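Local coordinates for putative invasin (Yersinia pseudotuberculosis IP 31758, PDB 5N40), which is an adhesin of the invasin family that probably binds host-cell surfaces, with Ig-like domains carrying a C-type lectin-like domain at the tip, at residues 11-17 and 29-35; 48-54 and 80-86; 236-240 and 289-294; 281-287 and 311-315. The protein carries 1 engineered substitution. One frame throughout, in Å; residues are numbered along the deposited sequence. Where two conformers were deposited one is given.

Contact 1: 11-17 and 29-35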
# COMPACT_ATOMS: atom_id res chain seq x y z
N ASN A 11 -11.94 18.96 -49.92
CA ASN A 11 -11.01 20.07 -50.12
C ASN A 11 -10.77 20.85 -48.84
O ASN A 11 -9.70 21.44 -48.68
CB ASN A 11 -11.52 21.01 -51.21
CG ASN A 11 -11.54 20.36 -52.58
OD1 ASN A 11 -10.75 19.47 -52.87
ND2 ASN A 11 -12.46 20.81 -53.43
N SER A 12 -11.74 20.86 -47.93
CA SER A 12 -11.53 21.47 -46.63
C SER A 12 -10.69 20.55 -45.75
O SER A 12 -10.78 19.33 -45.83
CB SER A 12 -12.86 21.75 -45.94
OG SER A 12 -13.65 22.66 -46.69
N THR A 13 -9.89 21.16 -44.88
CA THR A 13 -9.05 20.41 -43.96
C THR A 13 -9.14 21.03 -42.57
O THR A 13 -9.33 22.25 -42.43
CB THR A 13 -7.59 20.36 -44.42
OG1 THR A 13 -7.02 21.68 -44.38
CG2 THR A 13 -7.49 19.81 -45.83
N LEU A 14 -9.04 20.18 -41.56
CA LEU A 14 -8.97 20.60 -40.16
C LEU A 14 -7.68 20.02 -39.59
O LEU A 14 -7.46 18.81 -39.65
CB LEU A 14 -10.18 20.10 -39.37
CG LEU A 14 -10.33 20.64 -37.95
CD1 LEU A 14 -10.68 22.13 -37.95
CD2 LEU A 14 -11.36 19.84 -37.17
N VAL A 15 -6.82 20.89 -39.07
CA VAL A 15 -5.53 20.48 -38.54
C VAL A 15 -5.30 21.15 -37.19
O VAL A 15 -5.95 22.14 -36.84
CB VAL A 15 -4.38 20.82 -39.51
CG1 VAL A 15 -4.69 20.28 -40.91
CG2 VAL A 15 -4.12 22.32 -39.56
N ALA A 16 -4.36 20.59 -36.44
CA ALA A 16 -3.96 21.13 -35.15
C ALA A 16 -2.45 21.14 -35.06
O ALA A 16 -1.78 20.27 -35.62
CB ALA A 16 -4.55 20.32 -33.99
N ALA A 17 -1.92 22.15 -34.38
CA ALA A 17 -0.48 22.32 -34.23
C ALA A 17 -0.16 22.90 -32.87
O ALA A 17 -0.52 24.05 -32.59
CB ALA A 17 0.07 23.22 -35.34
N SER A 29 -2.74 24.41 -28.30
CA SER A 29 -2.60 24.02 -29.69
C SER A 29 -3.53 24.88 -30.54
O SER A 29 -4.61 25.26 -30.10
CB SER A 29 -2.93 22.54 -29.91
OG SER A 29 -2.80 22.20 -31.28
N VAL A 30 -3.10 25.20 -31.76
CA VAL A 30 -3.90 26.00 -32.67
C VAL A 30 -4.62 25.06 -33.63
O VAL A 30 -3.98 24.23 -34.29
CB VAL A 30 -3.04 27.02 -33.43
CG1 VAL A 30 -3.84 27.70 -34.54
CG2 VAL A 30 -2.50 28.07 -32.46
N VAL A 31 -5.94 25.19 -33.69
CA VAL A 31 -6.77 24.43 -34.60
C VAL A 31 -7.10 25.32 -35.79
O VAL A 31 -7.57 26.45 -35.60
CB VAL A 31 -8.05 23.94 -33.91
CG1 VAL A 31 -8.91 23.12 -34.86
CG2 VAL A 31 -7.71 23.15 -32.66
N THR A 32 -6.82 24.84 -36.99
CA THR A 32 -7.00 25.61 -38.22
C THR A 32 -7.93 24.86 -39.15
O THR A 32 -7.64 23.73 -39.55
CB THR A 32 -5.67 25.89 -38.91
OG1 THR A 32 -4.84 26.68 -38.04
CG2 THR A 32 -5.87 26.66 -40.22
N LEU A 33 -9.05 25.49 -39.48
CA LEU A 33 -9.90 25.04 -40.57
C LEU A 33 -9.53 25.81 -41.83
O LEU A 33 -9.48 27.04 -41.81
CB LEU A 33 -11.38 25.29 -40.25
CG LEU A 33 -12.36 25.06 -41.40
CD1 LEU A 33 -12.50 23.58 -41.73
CD2 LEU A 33 -13.72 25.68 -41.06
N THR A 34 -9.29 25.07 -42.91
CA THR A 34 -9.16 25.65 -44.25
C THR A 34 -10.44 25.28 -44.98
O THR A 34 -10.63 24.13 -45.38
CB THR A 34 -7.91 25.11 -44.95
OG1 THR A 34 -6.77 25.42 -44.13
CG2 THR A 34 -7.75 25.75 -46.34
N LEU A 35 -11.34 26.25 -45.12
CA LEU A 35 -12.68 26.01 -45.64
C LEU A 35 -12.70 26.26 -47.14
O LEU A 35 -12.40 27.36 -47.60
CB LEU A 35 -13.69 26.90 -44.92
CG LEU A 35 -15.17 26.61 -45.21
CD1 LEU A 35 -15.55 25.20 -44.81
CD2 LEU A 35 -16.06 27.62 -44.49
O HOH W 1 -6.44 23.39 -42.19

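Contact 2: 48-54 and 80-86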
# COMPACT_ATOMS: atom_id res chain seq x y z
N VAL A 48 -18.08 29.73 -38.02
CA VAL A 48 -17.42 28.45 -37.79
C VAL A 48 -17.29 28.22 -36.29
O VAL A 48 -16.97 29.14 -35.53
CB VAL A 48 -16.04 28.44 -38.48
CG1 VAL A 48 -15.26 27.16 -38.16
CG2 VAL A 48 -16.21 28.59 -39.98
N ALA A 49 -17.56 26.99 -35.87
CA ALA A 49 -17.38 26.58 -34.48
C ALA A 49 -16.64 25.25 -34.45
O ALA A 49 -16.82 24.40 -35.32
CB ALA A 49 -18.73 26.44 -33.76
N PHE A 50 -15.79 25.09 -33.43
CA PHE A 50 -15.06 23.85 -33.20
C PHE A 50 -15.55 23.21 -31.90
O PHE A 50 -16.00 23.89 -30.98
CB PHE A 50 -13.55 24.09 -33.09
CG PHE A 50 -12.92 24.70 -34.32
CD1 PHE A 50 -13.40 24.44 -35.59
CD2 PHE A 50 -11.83 25.55 -34.18
CE1 PHE A 50 -12.80 25.02 -36.70
CE2 PHE A 50 -11.24 26.13 -35.29
CZ PHE A 50 -11.72 25.87 -36.54
N THR A 51 -15.44 21.88 -31.84
CA THR A 51 -15.63 21.16 -30.59
C THR A 51 -14.43 20.25 -30.37
O THR A 51 -13.75 19.85 -31.32
CB THR A 51 -16.93 20.34 -30.58
OG1 THR A 51 -16.81 19.23 -31.48
CG2 THR A 51 -18.11 21.20 -30.99
N SER A 52 -14.18 19.91 -29.11
CA SER A 52 -13.11 19.00 -28.74
C SER A 52 -13.57 18.13 -27.57
O SER A 52 -14.23 18.63 -26.66
CB SER A 52 -11.85 19.74 -28.33
OG SER A 52 -10.81 18.82 -28.00
N THR A 53 -13.19 16.85 -27.60
CA THR A 53 -13.58 15.94 -26.53
C THR A 53 -12.79 16.17 -25.24
O THR A 53 -13.24 15.76 -24.16
CB THR A 53 -13.42 14.48 -26.97
OG1 THR A 53 -12.07 14.24 -27.38
CG2 THR A 53 -14.37 14.17 -28.13
N LEU A 54 -11.64 16.83 -25.34
CA LEU A 54 -10.80 17.15 -24.20
C LEU A 54 -10.37 18.60 -24.29
O LEU A 54 -10.18 19.15 -25.38
CB LEU A 54 -9.56 16.24 -24.14
CG LEU A 54 -9.79 14.74 -23.98
CD1 LEU A 54 -8.46 14.00 -24.16
CD2 LEU A 54 -10.43 14.43 -22.63
N THR A 80 -7.16 11.13 -26.15
CA THR A 80 -7.09 11.69 -27.50
C THR A 80 -8.23 12.69 -27.67
O THR A 80 -9.40 12.32 -27.55
CB THR A 80 -7.18 10.59 -28.55
OG1 THR A 80 -6.15 9.62 -28.32
CG2 THR A 80 -7.02 11.18 -29.96
N ALA A 81 -7.88 13.94 -27.94
CA ALA A 81 -8.87 14.97 -28.23
C ALA A 81 -9.30 14.84 -29.68
O ALA A 81 -8.49 15.02 -30.59
CB ALA A 81 -8.32 16.36 -27.97
N SER A 82 -10.57 14.50 -29.91
CA SER A 82 -11.13 14.49 -31.25
C SER A 82 -11.81 15.82 -31.51
O SER A 82 -12.63 16.27 -30.70
CB SER A 82 -12.13 13.34 -31.41
OG SER A 82 -11.49 12.09 -31.28
N LEU A 83 -11.47 16.44 -32.63
CA LEU A 83 -11.93 17.77 -32.98
C LEU A 83 -12.97 17.68 -34.09
O LEU A 83 -12.76 16.96 -35.07
CB LEU A 83 -10.76 18.64 -33.45
CG LEU A 83 -9.59 18.76 -32.47
CD1 LEU A 83 -8.36 19.33 -33.17
CD2 LEU A 83 -9.99 19.64 -31.32
N SER A 84 -14.07 18.42 -33.94
CA SER A 84 -15.08 18.50 -34.98
C SER A 84 -15.36 19.96 -35.30
O SER A 84 -14.99 20.87 -34.55
CB SER A 84 -16.39 17.81 -34.57
OG SER A 84 -17.05 18.54 -33.56
N VAL A 85 -16.02 20.18 -36.44
CA VAL A 85 -16.27 21.53 -36.94
C VAL A 85 -17.70 21.59 -37.48
O VAL A 85 -18.18 20.64 -38.10
CB VAL A 85 -15.25 21.91 -38.03
CG1 VAL A 85 -15.18 20.85 -39.11
CG2 VAL A 85 -15.58 23.27 -38.64
N ASN A 86 -18.37 22.71 -37.22
CA ASN A 86 -19.66 22.97 -37.83
C ASN A 86 -19.71 24.41 -38.33
O ASN A 86 -18.97 25.28 -37.85
CB ASN A 86 -20.84 22.66 -36.87
CG ASN A 86 -20.78 23.46 -35.58
OD1 ASN A 86 -21.10 24.64 -35.56
ND2 ASN A 86 -20.42 22.79 -34.49
O HOH W 2 -15.23 16.65 -30.97
O HOH W 3 -11.86 11.89 -25.94

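Contact 3: 236-240 and 289-294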
# COMPACT_ATOMS: atom_id res chain seq x y z
N THR A 236 4.23 -8.30 28.64
CA THR A 236 3.74 -8.94 29.85
C THR A 236 2.24 -9.18 29.70
O THR A 236 1.56 -8.54 28.90
CB THR A 236 3.99 -8.09 31.11
OG1 THR A 236 3.23 -6.88 31.03
CG2 THR A 236 5.46 -7.75 31.26
N LEU A 237 1.72 -10.12 30.50
CA LEU A 237 0.29 -10.31 30.67
C LEU A 237 -0.01 -10.41 32.16
O LEU A 237 0.83 -10.85 32.94
CB LEU A 237 -0.20 -11.58 29.96
CG LEU A 237 0.01 -11.66 28.44
CD1 LEU A 237 -0.25 -13.09 27.97
CD2 LEU A 237 -0.91 -10.69 27.71
N THR A 238 -1.20 -9.99 32.55
CA THR A 238 -1.59 -10.01 33.95
C THR A 238 -2.88 -10.80 34.15
O THR A 238 -3.83 -10.67 33.38
CB THR A 238 -1.75 -8.59 34.49
OG1 THR A 238 -0.52 -7.87 34.31
CG2 THR A 238 -2.12 -8.60 35.97
N ALA A 239 -2.91 -11.61 35.21
CA ALA A 239 -4.10 -12.36 35.57
C ALA A 239 -4.24 -12.33 37.09
O ALA A 239 -3.44 -12.95 37.79
CB ALA A 239 -4.06 -13.79 35.04
N SER A 240 -5.22 -11.57 37.56
CA SER A 240 -5.59 -11.52 38.98
C SER A 240 -4.37 -11.26 39.87
O SER A 240 -4.06 -12.02 40.79
CB SER A 240 -6.32 -12.80 39.36
OG SER A 240 -7.50 -12.92 38.59
N SER A 289 -4.42 -19.99 35.39
CA SER A 289 -5.30 -18.82 35.46
C SER A 289 -5.03 -17.86 34.30
O SER A 289 -5.97 -17.22 33.80
CB SER A 289 -5.12 -18.10 36.80
OG SER A 289 -3.95 -17.30 36.79
N LEU A 290 -3.78 -17.75 33.86
CA LEU A 290 -3.49 -16.95 32.67
C LEU A 290 -4.09 -17.60 31.43
O LEU A 290 -4.70 -16.91 30.60
CB LEU A 290 -1.98 -16.77 32.52
CG LEU A 290 -1.51 -15.94 31.32
CD1 LEU A 290 -2.03 -14.52 31.41
CD2 LEU A 290 0.01 -15.95 31.22
N TYR A 291 -3.95 -18.92 31.29
CA TYR A 291 -4.61 -19.63 30.20
C TYR A 291 -6.11 -19.32 30.17
O TYR A 291 -6.68 -19.06 29.11
CB TYR A 291 -4.40 -21.14 30.31
CG TYR A 291 -5.33 -21.85 29.35
CD1 TYR A 291 -5.04 -21.90 27.99
CD2 TYR A 291 -6.51 -22.42 29.79
CE1 TYR A 291 -5.91 -22.51 27.10
CE2 TYR A 291 -7.38 -23.03 28.91
CZ TYR A 291 -7.08 -23.08 27.56
OH TYR A 291 -7.94 -23.68 26.68
N ASN A 292 -6.76 -19.37 31.33
CA ASN A 292 -8.21 -19.15 31.39
C ASN A 292 -8.59 -17.76 30.90
O ASN A 292 -9.72 -17.56 30.42
CB ASN A 292 -8.71 -19.38 32.81
CG ASN A 292 -8.73 -20.84 33.20
OD1 ASN A 292 -8.85 -21.73 32.35
ND2 ASN A 292 -8.62 -21.11 34.49
N LEU A 293 -7.69 -16.79 31.03
CA LEU A 293 -7.95 -15.45 30.51
C LEU A 293 -7.88 -15.44 28.98
O LEU A 293 -8.66 -14.73 28.33
CB LEU A 293 -6.95 -14.47 31.11
CG LEU A 293 -7.44 -13.08 31.53
CD1 LEU A 293 -8.56 -13.18 32.54
CD2 LEU A 293 -6.27 -12.30 32.11
N TYR A 294 -6.97 -16.22 28.41
CA TYR A 294 -6.76 -16.28 26.96
C TYR A 294 -6.79 -17.74 26.51
O TYR A 294 -5.76 -18.32 26.15
CB TYR A 294 -5.43 -15.64 26.57
CG TYR A 294 -5.24 -14.25 27.12
CD1 TYR A 294 -5.80 -13.14 26.49
CD2 TYR A 294 -4.50 -14.04 28.29
CE1 TYR A 294 -5.62 -11.86 27.01
CE2 TYR A 294 -4.33 -12.77 28.80
CZ TYR A 294 -4.89 -11.68 28.16
OH TYR A 294 -4.70 -10.42 28.69
O HOH W 4 -3.82 -9.36 31.09
O HOH W 5 -2.89 -15.53 38.34

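Contact 4: 281-287 and 311-315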
# COMPACT_ATOMS: atom_id res chain seq x y z
N VAL A 281 9.68 -18.42 38.96
CA VAL A 281 8.84 -19.19 38.05
C VAL A 281 7.43 -19.24 38.64
O VAL A 281 7.27 -19.57 39.83
CB VAL A 281 9.41 -20.60 37.83
CG1 VAL A 281 8.53 -21.42 36.90
CG2 VAL A 281 10.82 -20.51 37.29
N PRO A 282 6.39 -18.91 37.88
CA PRO A 282 5.04 -18.93 38.45
C PRO A 282 4.60 -20.35 38.80
O PRO A 282 5.11 -21.34 38.29
CB PRO A 282 4.16 -18.33 37.35
CG PRO A 282 4.94 -18.56 36.09
CD PRO A 282 6.38 -18.45 36.48
N SER A 283 3.64 -20.43 39.71
CA SER A 283 3.05 -21.71 40.04
C SER A 283 2.22 -22.22 38.87
O SER A 283 1.84 -21.47 37.97
CB SER A 283 2.17 -21.60 41.29
OG SER A 283 1.02 -20.82 41.03
N SER A 284 1.94 -23.53 38.88
CA SER A 284 1.14 -24.09 37.81
C SER A 284 -0.28 -23.53 37.82
O SER A 284 -0.86 -23.28 36.76
CB SER A 284 1.13 -25.62 37.90
OG SER A 284 0.70 -26.08 39.16
N SER A 285 -0.86 -23.31 39.00
CA SER A 285 -2.21 -22.73 39.03
C SER A 285 -2.20 -21.30 38.51
O SER A 285 -3.18 -20.87 37.88
CB SER A 285 -2.79 -22.79 40.44
OG SER A 285 -2.09 -21.93 41.32
N GLN A 286 -1.14 -20.54 38.77
CA GLN A 286 -1.03 -19.20 38.21
C GLN A 286 -1.01 -19.24 36.68
O GLN A 286 -1.73 -18.48 36.03
CB GLN A 286 0.22 -18.51 38.74
CG GLN A 286 0.03 -17.94 40.15
CD GLN A 286 1.33 -17.61 40.84
OE1 GLN A 286 2.41 -17.89 40.33
NE2 GLN A 286 1.23 -17.00 42.01
N LEU A 287 -0.21 -20.14 36.11
CA LEU A 287 -0.17 -20.27 34.65
C LEU A 287 -1.53 -20.70 34.10
O LEU A 287 -1.94 -20.23 33.04
CB LEU A 287 0.91 -21.27 34.24
CG LEU A 287 2.34 -20.75 34.36
CD1 LEU A 287 3.32 -21.91 34.26
CD2 LEU A 287 2.64 -19.71 33.28
N TYR A 311 5.35 -24.61 29.26
CA TYR A 311 5.92 -23.59 30.12
C TYR A 311 6.18 -24.17 31.50
O TYR A 311 5.35 -24.90 32.04
CB TYR A 311 4.98 -22.38 30.22
CG TYR A 311 5.01 -21.49 28.99
CD1 TYR A 311 4.58 -21.96 27.76
CD2 TYR A 311 5.47 -20.19 29.07
CE1 TYR A 311 4.63 -21.15 26.63
CE2 TYR A 311 5.52 -19.37 27.95
CZ TYR A 311 5.09 -19.85 26.73
OH TYR A 311 5.15 -19.03 25.62
N ARG A 312 7.34 -23.84 32.07
CA ARG A 312 7.71 -24.40 33.37
C ARG A 312 6.97 -23.70 34.50
O ARG A 312 6.67 -22.51 34.43
CB ARG A 312 9.23 -24.29 33.59
CG ARG A 312 10.04 -25.19 32.67
CD ARG A 312 11.48 -25.37 33.16
NE ARG A 312 12.13 -26.48 32.48
CZ ARG A 312 11.95 -27.76 32.78
NH1 ARG A 312 11.13 -28.11 33.77
NH2 ARG A 312 12.58 -28.71 32.10
N SER A 313 6.67 -24.47 35.55
CA SER A 313 6.10 -23.92 36.77
C SER A 313 7.00 -24.26 37.94
O SER A 313 7.92 -25.07 37.85
CB SER A 313 4.68 -24.47 37.02
OG SER A 313 4.71 -25.63 37.84
N SER A 314 6.71 -23.63 39.07
CA SER A 314 7.44 -23.85 40.31
C SER A 314 6.70 -24.77 41.27
O SER A 314 7.09 -24.87 42.44
CB SER A 314 7.74 -22.52 40.99
OG SER A 314 6.54 -21.80 41.21
N THR A 315 5.66 -25.45 40.81
CA THR A 315 4.89 -26.37 41.64
C THR A 315 5.47 -27.77 41.52
O THR A 315 5.51 -28.35 40.43
CB THR A 315 3.42 -26.37 41.21
OG1 THR A 315 2.91 -25.03 41.21
CG2 THR A 315 2.58 -27.24 42.15
O HOH W 6 0.04 -24.59 41.50

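Contact 1: 11-17 and 29-35
Thr13 and Thr34 face each other across two antiparallel strands and trade both of their backbone bonds: Thr34 N reaches Thr13 O at 2.9 Å, and Thr13 N gives back to Thr34 O. The same two-way exchange joins Val15 with Thr32, where Thr32 N lies 2.8 Å from Val15 O, and Ala17 with Val30. In that last pair, the Val30 N to Ala17 O bond is nearly straight at hydrogen (174°), although the donor sits well above the carbonyl plane. Thr32 O has a second donor in a water, 2.9 Å away. This water also bonds Thr13 OG1 and Thr34 OG1, each at 2.8 Å, linking two threonine side chains that lie alongside one another. A chi1 of 66° turns Thr13 OG1 toward Thr34 and this water. The other side is greasy: Leu14 CD1 lies 3.7 Å from Val31 CG1 and 4.0 Å from Leu33 CB, and Phe50 packs against all three residues. The serines near the two ends turn to neighbours just beyond, Ser12 OG to Ser8 O and Arg36 N, and Ser29 OG to Pro18 O. With the paired backbone groups answered within the hairpin, the strands present a mixed face of threonine, valine and alanine, with a water bound between two threonines, and an aliphatic face turned into the core of the Ig-like domain.

Contact 2: 48-54 and 80-86
Val85 CG2 meets the edge of the Phe50 ring close to its plane, 3.8 Å from CE1, and the two side chains run alongside each other. As the branch anti to its backbone N it reaches the ring, and Val48 CG1, two residues before Phe50, crosses to it, 3.9 Å away. Leu83 continues this face, its CD2 resting 3.5 Å from Ser52 CB. Leu57 and Val60 of strand 56-63 also pack on Phe50, which places the ring inside the sandwich. Outward from it runs the antiparallel backbone ladder, with two-way bonds between Ala49 and Asn86 and between Thr51 and Ser84. The ladder changes at its end. Thr53 N still gives to Ser82 O, at 3.2 Å, but Ser82 N goes to a side chain, Thr53 OG1, at 3.0 Å and 163° at hydrogen. A chi1 of 57° lines that hydroxyl up with the Ser82 N-H, and a water ties it to Thr80 O. Ser52 OG turns along its own chain to Leu54 O, 2.7 Å away and on a carbonyl lone pair. A second water donates to Ser82 O at 2.6 Å. Where strand 48-52 gives way to loop, a threonine hydroxyl takes the place that the Thr53 carbonyl would hold in a regular ladder.

Contact 3: 236-240 and 289-294
Leu237 brings the strand onto the helix with both its CB and its branches. CB lies 3.8 Å from Leu290 CD1, the two leucines crossing at about a right angle, while CD2 reaches the hydroxyl end of the Tyr294 ring, 3.9 Å from OH. With CG anti to its carbonyl carbon (chi1 -60°), Leu237 puts CD1 between Leu290 and Tyr294, 4.1 Å from Leu290 CD1; CD2 meets the ring alone. That same Leu290 methyl lies in plane at the edge of the tyrosine ring, so the three side chains close on one another. Ala303 and Trp305 touch Leu237 from the loops, and Phe244 of the partner strand packs on Leu290.

Thr238 turns its side chain away from the helix and takes part through its carbonyl. A water donates to Thr238 O at 2.6 Å and also bonds Tyr294 OH at 2.8 Å, joining strand backbone to ring hydroxyl; it too lies in the plane of the ring. Leu293 CD2 meets the same oxygen from beyond its end, at 3.2 Å.

Ala239 points its methyl at the helix and fits among Ser289, Leu290 and Leu293, with CB 4.0 Å from Leu293 CD2. A second water gives to Ala239 O, at 2.7 Å, and to Ser289 OG, whose own bond goes to Gln286 O. The strand and helix axes cross at 98°, with no direct hydrogen bond between them: an apolar centre has one bridging water toward each end. Such packing of a helix across a short beta hairpin, here 236-239 with 242-245, is consistent with the C-type lectin-like fold of the adhesion domain.

Contact 4: 281-287 and 311-315
Thr315 OG1 is held by two partners at the start of a helix. Ser284 N points at it almost straight, at 2.9 Å and 173° at hydrogen, and a water bonds it at 2.9 Å. The water also takes the N-H of Ser285 and bonds Ser284 OG, so it ties the first two residues of helix 284-293 to the threonine. This is the N-terminal end of a helix in the C-type lectin-like domain, and it carries a capping box: Ser283 OG, in the N-cap position, accepts from Gln286 N, while Gln286 OE1 accepts from Ser283 N. Two of the N-H groups in the first turn are thus met by side chains, Gln286 N from within the box and Ser284 N from the neighbouring strand.

Further back along the chain, Ser314 bonds twice. Its N gives to Pro282 O at 2.9 Å and its OG to Val281 O at 2.7 Å, each donor standing above the carbonyl plane it meets. Ser313 makes an ST turn, its OG accepting from Thr315 N where the strand turns its corner, and that hydroxyl also bonds Phe323 O.

Two aliphatic side chains pack on the strand backbone. Leu287 CD1 rests 3.4 Å from Arg312 O, and Phe244 and Val325 pack on the same leucine. The arginine itself leads away, its guanidinium bonding backbone carbonyls of Gly340 and Gly344. Val281 CG1, anti to its backbone N, presses against the strand backbone, 3.3 Å from Arg312 O and 3.4 Å from Ser313 C.

From the N terminus, contact 1 closes the short hairpin of strands 13-22 and 28-34, and contact 2 then closes a longer loop between 48-52 and 79-87. The two lie in series and touch where Leu33 meets Val48, so both feed one core in the first Ig-like domain. The chain then runs through a second Ig-like domain before the adhesion domain, where contacts 3 and 4 lie, with centres about 73 Å and 83 Å from that of contact 2. These two cross along the sequence and share helix 284-293: contact 4 holds its start against the corner at 311-315, contact 3 its end against strand 236-239.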